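Local coordinates for prenyltransference for protein (Lavandula lanata, PDB 5HC8) that probably joins two molecules of dimethylallyl diphosphate head-to-middle to make lavandulyl diphosphate, as a member of the undecaprenyl diphosphate synthase family, at residues Ile57-Phe70 with Met134-Glu146. Sequence-based numbering, arbitrary orientation.
Sequences IKLLTIWALSPQNF and MHFILAVAYGGRE. With ISY (3-methylbut-3-enylsulfanyl(phosphonooxy)phosphinic acid), chain F; 61G (2-methylbuta-1,3-diene), chain D; SO4 (sulfate ion), chain E.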
# COMPACT_ATOMS: atom_id res chain seq x y z
N ILE A 57 -1.71 2.76 23.02
CA ILE A 57 -1.22 2.18 21.77
C ILE A 57 -0.01 1.25 22.11
O ILE A 57 0.77 1.54 22.96
CB ILE A 57 -0.85 3.30 20.81
CG1 ILE A 57 -2.11 4.05 20.34
CG2 ILE A 57 -0.01 2.77 19.61
CD1 ILE A 57 -1.78 5.39 19.75
N LYS A 58 0.07 0.12 21.47
CA LYS A 58 1.05 -0.89 21.76
C LYS A 58 2.31 -0.74 20.93
O LYS A 58 3.38 -1.01 21.40
CB LYS A 58 0.47 -2.26 21.59
CG LYS A 58 -0.62 -2.56 22.63
CD LYS A 58 -1.25 -3.88 22.35
CE LYS A 58 -2.35 -4.21 23.37
NZ LYS A 58 -3.22 -5.30 22.82
N LEU A 59 2.17 -0.24 19.72
CA LEU A 59 3.33 0.08 18.91
C LEU A 59 3.13 1.36 18.12
O LEU A 59 2.12 1.52 17.45
CB LEU A 59 3.62 -1.16 18.01
CG LEU A 59 4.52 -0.80 16.82
CD1 LEU A 59 5.88 -0.38 17.30
CD2 LEU A 59 4.58 -2.01 15.90
N LEU A 60 4.07 2.29 18.24
CA LEU A 60 4.10 3.51 17.42
C LEU A 60 5.34 3.44 16.53
O LEU A 60 6.47 3.30 17.05
CB LEU A 60 4.29 4.72 18.25
CG LEU A 60 4.23 6.03 17.44
CD1 LEU A 60 2.80 6.30 16.95
CD2 LEU A 60 4.76 7.20 18.23
N THR A 61 5.14 3.48 15.24
CA THR A 61 6.26 3.56 14.27
C THR A 61 6.34 4.94 13.65
O THR A 61 5.32 5.45 13.17
CB THR A 61 6.07 2.52 13.17
OG1 THR A 61 6.15 1.20 13.72
CG2 THR A 61 7.18 2.67 12.13
N ILE A 62 7.52 5.57 13.70
CA ILE A 62 7.74 6.83 13.01
C ILE A 62 8.74 6.58 11.89
O ILE A 62 9.84 6.05 12.08
CB ILE A 62 8.27 7.95 13.92
CG1 ILE A 62 7.25 8.27 15.01
CG2 ILE A 62 8.68 9.16 13.11
CD1 ILE A 62 7.76 9.25 16.08
N TRP A 63 8.32 6.87 10.67
CA TRP A 63 9.23 6.71 9.50
C TRP A 63 10.01 7.96 9.29
O TRP A 63 9.42 9.03 9.09
CB TRP A 63 8.45 6.48 8.23
CG TRP A 63 9.24 6.02 7.04
CD1 TRP A 63 10.39 5.23 7.00
CD2 TRP A 63 8.87 6.22 5.68
NE1 TRP A 63 10.71 4.95 5.69
CE2 TRP A 63 9.77 5.49 4.88
CE3 TRP A 63 7.80 6.86 5.07
CZ2 TRP A 63 9.67 5.51 3.48
CZ3 TRP A 63 7.75 6.87 3.72
CH2 TRP A 63 8.64 6.17 2.95
N ALA A 64 11.35 7.86 9.34
CA ALA A 64 12.22 9.07 9.30
C ALA A 64 13.08 9.16 8.03
O ALA A 64 13.56 10.22 7.65
CB ALA A 64 13.12 9.11 10.50
N LEU A 65 13.31 8.02 7.37
CA LEU A 65 14.27 8.11 6.28
C LEU A 65 14.05 6.92 5.39
O LEU A 65 14.11 5.82 5.85
CB LEU A 65 15.67 8.15 6.83
CG LEU A 65 16.68 8.47 5.73
CD1 LEU A 65 16.78 9.96 5.46
CD2 LEU A 65 18.06 7.95 6.12
N SER A 66 13.75 7.18 4.13
CA SER A 66 13.65 6.19 3.08
C SER A 66 14.94 6.00 2.29
O SER A 66 15.83 6.88 2.35
CB SER A 66 12.54 6.58 2.06
OG SER A 66 12.94 7.65 1.21
N PRO A 67 15.04 4.90 1.50
CA PRO A 67 16.24 4.78 0.65
C PRO A 67 16.31 5.91 -0.36
O PRO A 67 17.39 6.46 -0.61
CB PRO A 67 16.05 3.46 -0.08
CG PRO A 67 15.20 2.65 0.90
CD PRO A 67 14.23 3.68 1.48
N GLN A 68 15.16 6.24 -0.94
CA GLN A 68 15.06 7.37 -1.86
C GLN A 68 15.62 8.69 -1.33
O GLN A 68 16.24 9.47 -2.08
CB GLN A 68 13.59 7.55 -2.28
CG GLN A 68 13.03 6.46 -3.22
CD GLN A 68 12.83 5.06 -2.57
OE1 GLN A 68 12.55 4.94 -1.36
NE2 GLN A 68 13.08 3.99 -3.37
N ASN A 69 15.40 8.96 -0.04
CA ASN A 69 15.92 10.11 0.59
C ASN A 69 17.45 10.27 0.50
O ASN A 69 17.95 11.38 0.69
CB ASN A 69 15.61 10.14 2.09
CG ASN A 69 14.13 10.42 2.43
OD1 ASN A 69 13.67 10.11 3.57
ND2 ASN A 69 13.42 11.08 1.53
N PHE A 70 18.18 9.18 0.30
CA PHE A 70 19.65 9.27 0.14
C PHE A 70 20.09 10.04 -1.13
O PHE A 70 21.26 10.37 -1.27
CB PHE A 70 20.31 7.88 0.18
CG PHE A 70 20.41 7.32 1.56
CD1 PHE A 70 21.45 7.69 2.39
CD2 PHE A 70 19.41 6.50 2.08
CE1 PHE A 70 21.54 7.21 3.67
CE2 PHE A 70 19.49 6.00 3.37
CZ PHE A 70 20.56 6.33 4.16
N MET A 134 5.20 0.70 25.85
CA MET A 134 4.83 0.72 24.45
C MET A 134 6.11 0.56 23.68
O MET A 134 7.13 1.14 24.02
CB MET A 134 4.16 2.04 24.09
CG MET A 134 3.72 2.20 22.62
SD MET A 134 3.14 3.84 22.25
CE MET A 134 4.65 4.73 22.00
N HIS A 135 6.03 -0.20 22.61
CA HIS A 135 7.10 -0.28 21.64
C HIS A 135 7.07 0.99 20.72
O HIS A 135 5.99 1.44 20.27
CB HIS A 135 6.89 -1.58 20.86
CG HIS A 135 8.09 -2.11 20.14
ND1 HIS A 135 8.04 -3.31 19.46
CD2 HIS A 135 9.35 -1.64 19.98
CE1 HIS A 135 9.22 -3.55 18.92
NE2 HIS A 135 10.02 -2.54 19.21
N PHE A 136 8.26 1.56 20.49
CA PHE A 136 8.50 2.65 19.56
C PHE A 136 9.51 2.19 18.53
O PHE A 136 10.64 1.84 18.87
CB PHE A 136 9.07 3.85 20.30
CG PHE A 136 9.58 4.95 19.41
CD1 PHE A 136 8.95 5.27 18.18
CD2 PHE A 136 10.75 5.64 19.75
CE1 PHE A 136 9.45 6.27 17.36
CE2 PHE A 136 11.25 6.66 18.92
CZ PHE A 136 10.59 6.99 17.73
N ILE A 137 9.09 2.10 17.26
CA ILE A 137 10.02 1.77 16.16
C ILE A 137 10.34 3.05 15.38
O ILE A 137 9.44 3.80 14.95
CB ILE A 137 9.44 0.73 15.21
CG1 ILE A 137 9.37 -0.60 15.94
CG2 ILE A 137 10.30 0.55 13.93
CD1 ILE A 137 8.55 -1.68 15.23
N LEU A 138 11.64 3.31 15.22
CA LEU A 138 12.12 4.33 14.32
C LEU A 138 12.55 3.58 13.06
O LEU A 138 13.45 2.78 13.10
CB LEU A 138 13.26 5.14 14.93
CG LEU A 138 13.81 6.23 14.02
CD1 LEU A 138 12.84 7.37 13.72
CD2 LEU A 138 15.08 6.76 14.62
N ALA A 139 11.86 3.83 11.96
CA ALA A 139 12.17 3.26 10.65
C ALA A 139 13.06 4.23 9.87
O ALA A 139 12.64 5.31 9.48
CB ALA A 139 10.87 2.95 9.89
N VAL A 140 14.29 3.80 9.64
CA VAL A 140 15.33 4.61 9.09
C VAL A 140 16.16 3.80 8.07
O VAL A 140 16.53 2.64 8.31
CB VAL A 140 16.11 5.25 10.28
CG1 VAL A 140 16.81 4.17 11.08
CG2 VAL A 140 16.97 6.36 9.83
N ALA A 141 16.32 4.39 6.87
CA ALA A 141 16.78 3.68 5.71
C ALA A 141 15.91 2.47 5.48
O ALA A 141 16.40 1.41 5.19
CB ALA A 141 18.28 3.26 5.86
N TYR A 142 14.61 2.65 5.65
CA TYR A 142 13.56 1.60 5.53
C TYR A 142 12.74 1.92 4.30
O TYR A 142 12.24 3.09 4.15
CB TYR A 142 12.58 1.60 6.74
CG TYR A 142 11.52 0.58 6.47
CD1 TYR A 142 11.77 -0.79 6.71
CD2 TYR A 142 10.39 0.93 5.79
CE1 TYR A 142 10.87 -1.74 6.34
CE2 TYR A 142 9.48 -0.00 5.37
CZ TYR A 142 9.70 -1.34 5.72
OH TYR A 142 8.83 -2.26 5.22
N GLY A 143 12.65 0.96 3.38
CA GLY A 143 11.71 1.07 2.27
C GLY A 143 10.91 -0.20 2.14
O GLY A 143 11.42 -1.28 2.44
N GLY A 144 9.63 -0.11 1.77
CA GLY A 144 8.75 -1.27 1.72
C GLY A 144 9.12 -2.31 0.65
O GLY A 144 9.06 -3.50 0.91
N ARG A 145 9.49 -1.86 -0.55
CA ARG A 145 9.98 -2.74 -1.61
C ARG A 145 11.25 -3.46 -1.12
O ARG A 145 11.34 -4.66 -1.27
CB ARG A 145 10.37 -1.95 -2.87
CG ARG A 145 9.22 -1.44 -3.69
CD ARG A 145 8.61 -2.50 -4.50
NE ARG A 145 7.56 -2.08 -5.45
CZ ARG A 145 7.70 -1.64 -6.71
NH1 ARG A 145 8.90 -1.35 -7.22
NH2 ARG A 145 6.61 -1.39 -7.44
N GLU A 146 12.14 -2.72 -0.51
CA GLU A 146 13.41 -3.28 -0.06
C GLU A 146 13.20 -4.36 1.01
O GLU A 146 13.85 -5.42 1.00
CB GLU A 146 14.29 -2.23 0.53
CG GLU A 146 14.96 -1.31 -0.42
CD GLU A 146 14.02 -0.27 -1.06
OE1 GLU A 146 12.82 -0.14 -0.70
OE2 GLU A 146 14.54 0.48 -1.91
P1 ISY F . 7.72 11.94 -1.64
O2 ISY F . 8.81 11.42 -0.50
P3 ISY F . 9.21 12.11 0.86
O4 ISY F . 6.62 12.87 -1.00
O5 ISY F . 7.08 10.78 -2.45
O6 ISY F . 8.56 12.77 -2.60
O7 ISY F . 9.20 13.59 0.74
O8 ISY F . 10.56 11.42 1.38
S9 ISY F . 7.59 11.64 2.18
C10 ISY F . 8.06 10.01 2.70
C11 ISY F . 8.43 10.25 4.14
C12 ISY F . 9.70 9.70 4.73
C13 ISY F . 9.99 9.97 6.13
C14 ISY F . 10.75 9.09 3.88
CAC 61G D . 12.87 12.45 5.27
CAE 61G D . 12.66 13.42 6.46
CAB 61G D . 13.09 13.21 7.88
CAD 61G D . 11.83 14.54 6.22
CAA 61G D . 11.43 14.67 4.86
S SO4 E . 5.69 -5.94 20.39
O1 SO4 E . 5.62 -4.74 19.45
O2 SO4 E . 5.51 -7.33 19.81
O3 SO4 E . 7.02 -5.99 21.10
O4 SO4 E . 4.62 -5.68 21.40
O HOH W 1 12.58 0.97 -4.44
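Leu60 and Ile62 each use both backbone polar groups to tie strand 59-65 to strand 135-140. Leu60 N donates to His135 O, and Leu60 O accepts from Ile137 N. Ile62 N donates to Ile137 O at 2.9 Å, nearly in line with that carbonyl, and Ile62 O takes Ala139 N. The ladder runs on with Ala64 N to Ala139 O, an almost straight bond (177°). The alternate residues Leu59, Thr61 and Trp63 bond through their backbones to strand 15-19 on the other side.

Trp63 turns CG anti to its backbone N (chi1 -167°), which brings its indole edge to Ala139 and Tyr142. NE1 donates to Tyr142 O at 2.9 Å, with the oxygen close to the indole plane. CD1 lies 3.7 Å from Ala139 CB. One indole face carries the isopentenyl part of ISY, with Trp63 CZ3 3.3 Å from ISY C10. Replacing this tryptophan by leucine would probably leave Tyr142 O without its indole donor and the ligand's isopentenyl chain without its flat support.

Tyr142 N is satisfied by Leu65 O. Ser66 and Asn69 bond to each other: Ser66 N reaches Asn69 OD1 from above the amide plane, and Asn69 N donates to Ser66 OG at 3.1 Å, an ST motif. Asn69 ND2 donates to ISY O8 at 2.9 Å and also to Gly243 O of the second subunit. On the Leu60 side of the sheet, Ile62 CD1 packs 3.7 Å from Phe136 CE1. On the opposite face, Thr61 OG1 is hydrogen-bonded to His15 NE2.

These are adjacent inner strands of the parallel sheet of a cis-prenyltransferase fold, with the substrate pocket at the C-terminal end of strand 59-65.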